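Outer membrane protein SusF (Bacteroides thetaiotaomicron, PDB 4FE9) binds starch at the bacterial cell surface through three carbohydrate-binding modules, before the starch is transported into the periplasm for degradation. Local coordinates at residues I194-A197 against S198-N201; G320-D323 against A324-Q327; V416-K419 against A420-A423. All coordinates share one frame; numbering follows the deposited sequence. Where two conformers were deposited one is given.

In the fold
All three contacts are local turns, each in a different carbohydrate-binding module. Contact 1 is partly buried: it closes the end of strand 191-196 in the first module, with two backbone bonds and apolar side chains. Contacts 2 and 3 are nearer the surface, in loops leading to helix 327-333 and strand 430-434. Contact 2 relies on apolar packing round one weak backbone bond, contact 3 on a side-chain amide and a water. These two approach to about 7 Å between nearest atoms, and strand 360-366 serves both: E364 bonds to S326 N and E366 to K419 N. Contact 1 stands apart, its nearest atoms about 25 Å from contact 2 and 27 Å from contact 3.

Contact 1 (I194-A197 against S198-N201); sequences IFPA and SAIN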
ATOM      1  N   ILE A 194     -11.841   6.003  18.560  1.00  8.53           N
ATOM      2  CA  ILE A 194     -12.826   5.836  17.529  1.00  7.74           C
ATOM      3  C   ILE A 194     -14.140   5.451  18.167  1.00  7.84           C
ATOM      4  O   ILE A 194     -14.172   4.638  19.082  1.00  7.91           O
ATOM      5  CB  ILE A 194     -12.420   4.731  16.594  1.00  9.16           C
ATOM      6  CG1 ILE A 194     -11.113   5.086  15.889  1.00  9.08           C
ATOM      7  CG2 ILE A 194     -13.506   4.476  15.537  1.00  8.34           C
ATOM      8  CD1 ILE A 194     -10.389   3.836  15.318  1.00 17.17           C
ATOM      9  N   PHE A 195     -15.204   6.126  17.792  1.00  5.96           N
ATOM     10  CA  PHE A 195     -16.505   5.801  18.362  1.00  8.47           C
ATOM     11  C   PHE A 195     -17.443   5.373  17.270  1.00  8.72           C
ATOM     12  O   PHE A 195     -17.520   6.021  16.242  1.00 10.03           O
ATOM     13  CB  PHE A 195     -17.079   6.999  19.117  1.00  7.22           C
ATOM     14  CG  PHE A 195     -16.360   7.301  20.387  1.00  8.38           C
ATOM     15  CD1 PHE A 195     -15.176   8.039  20.372  1.00 12.95           C
ATOM     16  CD2 PHE A 195     -16.757   6.715  21.562  1.00  9.33           C
ATOM     17  CE1 PHE A 195     -14.444   8.219  21.534  1.00  7.85           C
ATOM     18  CE2 PHE A 195     -16.023   6.882  22.720  1.00 12.93           C
ATOM     19  CZ  PHE A 195     -14.918   7.693  22.719  1.00  8.39           C
ATOM     20  N   PRO A 196     -18.183   4.268  17.492  1.00 11.46           N
ATOM     21  CA  PRO A 196     -19.337   4.020  16.644  1.00 11.50           C
ATOM     22  C   PRO A 196     -20.361   5.151  16.782  1.00 12.06           C
ATOM     23  O   PRO A 196     -20.529   5.708  17.864  1.00 12.45           O
ATOM     24  CB  PRO A 196     -19.912   2.697  17.195  1.00 12.11           C
ATOM     25  CG  PRO A 196     -19.411   2.597  18.557  1.00 13.23           C
ATOM     26  CD  PRO A 196     -18.089   3.309  18.606  1.00 10.35           C
ATOM     27  N   ALA A 197     -21.057   5.454  15.698  1.00 13.21           N
ATOM     28  CA  ALA A 197     -22.089   6.518  15.698  1.00 13.20           C
ATOM     29  C   ALA A 197     -23.095   6.390  16.846  1.00 13.92           C
ATOM     30  O   ALA A 197     -23.530   7.398  17.408  1.00 12.07           O
ATOM     31  CB  ALA A 197     -22.812   6.562  14.347  1.00 13.62           C
ATOM     32  N   SER A 198     -23.406   5.158  17.248  1.00 12.70           N
ATOM     33  CA  SER A 198     -24.415   4.956  18.292  1.00 14.84           C
ATOM     34  C   SER A 198     -23.901   5.343  19.701  1.00 14.89           C
ATOM     35  O   SER A 198     -24.690   5.474  20.643  1.00 14.30           O
ATOM     36  CB  SER A 198     -24.906   3.505  18.297  1.00 15.71           C
ATOM     37  OG  SER A 198     -23.800   2.597  18.392  1.00 15.90           O
ATOM     38  N   ALA A 199     -22.588   5.547  19.832  1.00 14.31           N
ATOM     39  CA  ALA A 199     -22.002   5.997  21.121  1.00 14.66           C
ATOM     40  C   ALA A 199     -22.178   7.515  21.363  1.00 14.61           C
ATOM     41  O   ALA A 199     -21.809   8.038  22.431  1.00 14.91           O
ATOM     42  CB  ALA A 199     -20.531   5.628  21.185  1.00 12.94           C
ATOM     43  N   ILE A 200     -22.605   8.228  20.336  1.00 15.16           N
ATOM     44  CA  ILE A 200     -22.540   9.695  20.349  1.00 15.77           C
ATOM     45  C   ILE A 200     -23.929  10.279  20.180  1.00 16.69           C
ATOM     46  O   ILE A 200     -24.589  10.027  19.177  1.00 16.80           O
ATOM     47  CB  ILE A 200     -21.632  10.209  19.224  1.00 15.92           C
ATOM     48  CG1 ILE A 200     -20.189   9.744  19.467  1.00 15.15           C
ATOM     49  CG2 ILE A 200     -21.668  11.778  19.141  1.00 15.06           C
ATOM     50  CD1 ILE A 200     -19.243  10.298  18.481  1.00 15.24           C
ATOM     51  N   ASN A 201     -24.427  10.942  21.215  1.00 16.13           N
ATOM     52  CA  ASN A 201     -25.779  11.513  21.176  1.00 17.37           C
ATOM     53  C   ASN A 201     -25.751  13.010  21.488  1.00 17.41           C
ATOM     54  O   ASN A 201     -25.439  13.394  22.599  1.00 16.80           O
ATOM     55  CB  ASN A 201     -26.680  10.775  22.170  1.00 16.87           C
ATOM     56  CG  ASN A 201     -26.862   9.285  21.805  1.00 19.51           C
ATOM     57  OD1 ASN A 201     -27.465   8.971  20.789  1.00 24.46           O
ATOM     58  ND2 ASN A 201     -26.191   8.407  22.533  1.00 24.42           N
TER
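P196 and A197 are joined to A199 and I200 by two successive backbone bonds. A199 N gives its hydrogen to P196 O at 2.9 Å, and I200 N to A197 O at 3.2 Å. Both run nearly straight at the hydrogen (157° and 159°). Three apolar contacts accompany them. A199 CB comes to the edge of the F195 ring, near its plane, 3.9 Å from CD2. The CD1 methyl of I200 touches the base of the same side chain, 4.0 Å from F195 CB; CG1 stands anti to the carbonyl carbon (chi1 -64°), which turns this branch toward the phenylalanine. P196 CG meets A199 CB at 4.2 Å. S198 OG is hydrogen-bonded to OD1 of D149, which ties the turn to the neighbouring loop. From strand 153-157, Y153 touches P196, and Y154 touches A197 and I200. This is a 3-10 turn that takes the chain from strand 191-196, which carries the glucose-binding N191, F192 and K193, into the short hairpin strand 200-201 of the first starch-binding module.

Contact 2 (G320-D323 against A324-Q327); sequences GFVD and AISQ
I325 folds back on F321 and V322 across an inverse gamma turn centred on A324, in the loop that leads from strand 306-310 to helix 327-333. The first shell is apolar. CD1 of I325 comes obliquely to the F321 ring, 4.0 Å from CE1, while its CG1 lies 4.0 Å from V322 CG2, the two aliphatic side chains meeting at about a right angle. F321 CG is anti to its own backbone N (chi1 -175°), which swings the ring toward the isoleucine even though its CB sets off in another direction. Behind these contacts stands the turn itself: I325 N reaches D323 O at 2.9 Å in a weak, bent bond, 143° at the hydrogen. Substituting an alanine for I325 would probably strip the F321 ring and V322 CG2 of their shared partner, leaving a gap between F321 and V322.

Further out, L342 of strand 341-343 touches both F321 and I325, and strand 360-366 meets V322 and A324. S326 is the N-cap of the following helix; its OG bonds to E328 and its N to E364. One polar atom pays for the apolar packing: V322 O has no hydrogen-bonding partner in the model, and it lies 3.5 Å from both CG1 and CD1 of I325.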
ATOM      1  N   GLY A 320      14.777   6.003  -5.844  1.00 19.86           N
ATOM      2  CA  GLY A 320      14.961   5.350  -7.127  1.00 20.62           C
ATOM      3  C   GLY A 320      14.091   4.113  -7.225  1.00 21.96           C
ATOM      4  O   GLY A 320      12.845   4.203  -7.209  1.00 20.87           O
ATOM      5  N   PHE A 321      14.731   2.945  -7.235  1.00 22.01           N
ATOM      6  CA  PHE A 321      13.988   1.691  -7.180  1.00 22.06           C
ATOM      7  C   PHE A 321      13.217   1.594  -5.834  1.00 22.86           C
ATOM      8  O   PHE A 321      13.761   1.910  -4.772  1.00 21.75           O
ATOM      9  CB  PHE A 321      14.946   0.498  -7.362  1.00 23.56           C
ATOM     10  CG  PHE A 321      14.259  -0.819  -7.446  1.00 22.11           C
ATOM     11  CD1 PHE A 321      13.786  -1.294  -8.670  1.00 26.01           C
ATOM     12  CD2 PHE A 321      14.019  -1.573  -6.287  1.00 27.81           C
ATOM     13  CE1 PHE A 321      12.983  -2.450  -8.734  1.00 28.56           C
ATOM     14  CE2 PHE A 321      13.357  -2.808  -6.365  1.00 28.45           C
ATOM     15  CZ  PHE A 321      12.813  -3.237  -7.597  1.00 27.66           C
ATOM     16  N   VAL A 322      11.921   1.307  -5.921  1.00 22.99           N
ATOM     17  CA  VAL A 322      11.084   1.154  -4.744  1.00 23.82           C
ATOM     18  C   VAL A 322      10.290  -0.148  -4.852  1.00 25.06           C
ATOM     19  O   VAL A 322      10.236  -0.752  -5.907  1.00 24.93           O
ATOM     20  CB  VAL A 322      10.075   2.345  -4.586  1.00 23.17           C
ATOM     21  CG1 VAL A 322      10.798   3.670  -4.591  1.00 22.38           C
ATOM     22  CG2 VAL A 322       9.031   2.305  -5.679  1.00 22.33           C
ATOM     23  N   ASP A 323       9.558  -0.494  -3.800  1.00 26.18           N
ATOM     24  CA  ASP A 323       8.887  -1.790  -3.766  1.00 27.25           C
ATOM     25  C   ASP A 323       7.586  -1.886  -4.578  1.00 26.34           C
ATOM     26  O   ASP A 323       7.326  -2.905  -5.196  1.00 25.23           O
ATOM     27  CB  ASP A 323       8.669  -2.250  -2.333  1.00 28.52           C
ATOM     28  CG  ASP A 323       9.665  -3.319  -1.913  1.00 35.16           C
ATOM     29  OD1 ASP A 323      10.808  -2.946  -1.520  1.00 47.98           O
ATOM     30  OD2 ASP A 323       9.339  -4.537  -2.070  1.00 45.61           O
ATOM     31  N   ALA A 324       6.786  -0.821  -4.608  1.00 25.15           N
ATOM     32  CA  ALA A 324       5.505  -0.891  -5.335  1.00 24.61           C
ATOM     33  C   ALA A 324       5.688  -0.538  -6.819  1.00 24.93           C
ATOM     34  O   ALA A 324       5.362   0.597  -7.269  1.00 25.01           O
ATOM     35  CB  ALA A 324       4.429  -0.001  -4.667  1.00 23.40           C
ATOM     36  N   ILE A 325       6.364  -1.432  -7.540  1.00 24.56           N
ATOM     37  CA  ILE A 325       6.407  -1.375  -8.998  1.00 24.45           C
ATOM     38  C   ILE A 325       5.750  -2.632  -9.578  1.00 25.50           C
ATOM     39  O   ILE A 325       6.141  -3.736  -9.250  1.00 26.87           O
ATOM     40  CB  ILE A 325       7.875  -1.242  -9.513  1.00 24.77           C
ATOM     41  CG1 ILE A 325       8.560  -0.027  -8.864  1.00 22.57           C
ATOM     42  CG2 ILE A 325       7.911  -1.139 -11.051  1.00 24.02           C
ATOM     43  CD1 ILE A 325      10.000   0.210  -9.307  1.00 16.21           C
ATOM     44  N   SER A 326       4.597  -2.444 -10.184  1.00 25.89           N
ATOM     45  CA  SER A 326       3.989  -3.426 -11.071  1.00 27.46           C
ATOM     46  C   SER A 326       4.986  -4.468 -11.614  1.00 27.30           C
ATOM     47  O   SER A 326       6.060  -4.110 -12.127  1.00 25.64           O
ATOM     48  CB  SER A 326       3.373  -2.696 -12.250  1.00 26.89           C
ATOM     49  OG  SER A 326       2.110  -3.195 -12.520  1.00 30.91           O
ATOM     50  N   GLN A 327       4.545  -5.729 -11.676  1.00 28.42           N
ATOM     51  CA  GLN A 327       5.212  -6.716 -12.539  1.00 28.39           C
ATOM     52  C   GLN A 327       5.096  -6.319 -14.020  1.00 28.84           C
ATOM     53  O   GLN A 327       6.069  -6.435 -14.773  1.00 28.47           O
ATOM     54  CB  GLN A 327       4.659  -8.144 -12.310  1.00 28.93           C
ATOM     55  CG  GLN A 327       5.492  -9.285 -13.009  1.00 27.16           C
ATOM     56  CD  GLN A 327       6.997  -9.236 -12.651  1.00 33.22           C
ATOM     57  OE1 GLN A 327       7.372  -9.235 -11.482  1.00 33.57           O
ATOM     58  NE2 GLN A 327       7.840  -9.138 -13.667  1.00 36.97           N
TER

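Contact 3 (V416-K419 against A420-A423); sequences VNPK and AVSA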
ATOM      1  N   VAL A 416      -2.785  12.114 -22.208  1.00 17.06           N
ATOM      2  CA  VAL A 416      -2.527  10.717 -21.850  1.00 18.61           C
ATOM      3  C   VAL A 416      -3.583  10.266 -20.852  1.00 19.94           C
ATOM      4  O   VAL A 416      -4.450  11.050 -20.472  1.00 21.56           O
ATOM      5  CB  VAL A 416      -1.141  10.561 -21.213  1.00 17.45           C
ATOM      6  CG1 VAL A 416      -0.046  10.999 -22.199  1.00 14.23           C
ATOM      7  CG2 VAL A 416      -1.060  11.390 -19.936  1.00 14.93           C
ATOM      8  N   ASN A 417      -3.574   8.981 -20.507  1.00 19.80           N
ATOM      9  CA  ASN A 417      -4.434   8.465 -19.454  1.00 20.03           C
ATOM     10  C   ASN A 417      -3.757   7.269 -18.764  1.00 20.01           C
ATOM     11  O   ASN A 417      -3.881   6.155 -19.214  1.00 19.44           O
ATOM     12  CB  ASN A 417      -5.788   8.020 -20.039  1.00 19.30           C
ATOM     13  CG  ASN A 417      -6.754   7.454 -18.962  1.00 23.79           C
ATOM     14  OD1 ASN A 417      -7.266   6.325 -19.090  1.00 20.64           O
ATOM     15  ND2 ASN A 417      -7.060   8.280 -17.932  1.00 18.75           N
ATOM     16  N   PRO A 418      -3.074   7.510 -17.635  1.00 20.19           N
ATOM     17  CA  PRO A 418      -2.448   6.395 -16.885  1.00 19.42           C
ATOM     18  C   PRO A 418      -3.447   5.339 -16.386  1.00 19.46           C
ATOM     19  O   PRO A 418      -4.634   5.623 -16.208  1.00 17.09           O
ATOM     20  CB  PRO A 418      -1.766   7.101 -15.699  1.00 20.15           C
ATOM     21  CG  PRO A 418      -1.721   8.604 -16.115  1.00 19.25           C
ATOM     22  CD  PRO A 418      -2.947   8.798 -16.933  1.00 19.86           C
ATOM     23  N   LYS A 419      -2.954   4.121 -16.170  1.00 19.43           N
ATOM     24  CA  LYS A 419      -3.784   3.040 -15.618  1.00 21.90           C
ATOM     25  C   LYS A 419      -4.550   3.512 -14.423  1.00 21.16           C
ATOM     26  O   LYS A 419      -5.711   3.152 -14.251  1.00 22.23           O
ATOM     27  CB  LYS A 419      -2.913   1.826 -15.209  1.00 21.07           C
ATOM     28  CG  LYS A 419      -2.764   0.770 -16.299  1.00 27.00           C
ATOM     29  CD  LYS A 419      -2.883   1.402 -17.708  1.00 43.70           C
ATOM     30  CE  LYS A 419      -2.786   0.344 -18.841  1.00 51.87           C
ATOM     31  NZ  LYS A 419      -2.759   1.000 -20.201  1.00 49.72           N
ATOM     32  N   ALA A 420      -3.835   4.136 -13.488  1.00 22.45           N
ATOM     33  CA  ALA A 420      -4.405   4.465 -12.163  1.00 22.82           C
ATOM     34  C   ALA A 420      -5.547   5.480 -12.257  1.00 22.54           C
ATOM     35  O   ALA A 420      -6.279   5.682 -11.292  1.00 24.46           O
ATOM     36  CB  ALA A 420      -3.312   4.982 -11.228  1.00 22.15           C
ATOM     37  N   VAL A 421      -5.651   6.182 -13.387  1.00 21.44           N
ATOM     38  CA  VAL A 421      -6.684   7.237 -13.543  1.00 19.67           C
ATOM     39  C   VAL A 421      -7.832   6.752 -14.451  1.00 19.50           C
ATOM     40  O   VAL A 421      -7.589   6.208 -15.524  1.00 19.72           O
ATOM     41  CB  VAL A 421      -6.074   8.546 -14.142  1.00 19.63           C
ATOM     42  CG1 VAL A 421      -7.195   9.656 -14.345  1.00 17.85           C
ATOM     43  CG2 VAL A 421      -4.943   9.055 -13.269  1.00 19.92           C
ATOM     44  N   SER A 422      -9.070   6.946 -14.011  0.50 18.84           N
ATOM     45  CA  SER A 422     -10.223   6.488 -14.783  0.50 19.39           C
ATOM     46  C   SER A 422     -10.332   7.243 -16.123  0.50 19.27           C
ATOM     47  O   SER A 422      -9.935   8.403 -16.229  0.50 18.93           O
ATOM     48  CB  SER A 422     -11.504   6.673 -13.989  0.50 19.54           C
ATOM     49  OG  SER A 422     -11.878   8.038 -13.956  0.50 18.00           O
ATOM     50  N   ALA A 423     -10.902   6.587 -17.127  1.00 19.61           N
ATOM     51  CA  ALA A 423     -10.994   7.181 -18.477  1.00 19.21           C
ATOM     52  C   ALA A 423     -11.832   8.468 -18.454  1.00 18.92           C
ATOM     53  O   ALA A 423     -11.550   9.420 -19.184  1.00 18.23           O
ATOM     54  CB  ALA A 423     -11.590   6.172 -19.469  1.00 20.75           C
TER
HETATM   55  O   HOH W   1      -6.836   4.677 -17.248  1.00  3.01           O
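The N417 amide is the flat group here, reaching across the loop to the backbone of V421 and S422. V421 O and a water lie off one face of its plane and A423 CA off the other; S422 O sits near the NH2 edge, slightly to the side of A423. The NH2 group thus meets two carbonyl oxygens: ND2 approaches V421 O at 3.2 Å and S422 O at 3.3 Å. Both bonds are weak, the first strongly bent (131° at the hydrogen). CG is anti to the backbone N (chi1 180°), which carries the amide across to these two carbonyls. At the oxygen end, the water is 2.5 Å from N417 OD1 and 2.4 Å from V421 O, short separations for a water that has more acceptors in reach than protons, so its exact bonding is doubtful.

The backbone makes a type I beta turn from P418 to V421, closed by V421 N on P418 O at 3.1 Å. The proline ring and the valine lie side by side and point the same way, P418 CD 4.2 Å from V421 CG2. P418 also rests on T429 and Y353, L385 backs N417 and A423, and K419 N is held by E366.

In this loop between strands 410-415 and 430-434 of the third module, one ordinary backbone bond therefore closes the turn, while the amide adds two NH2 bonds that are each weak, so that its grip is shared between two carbonyls.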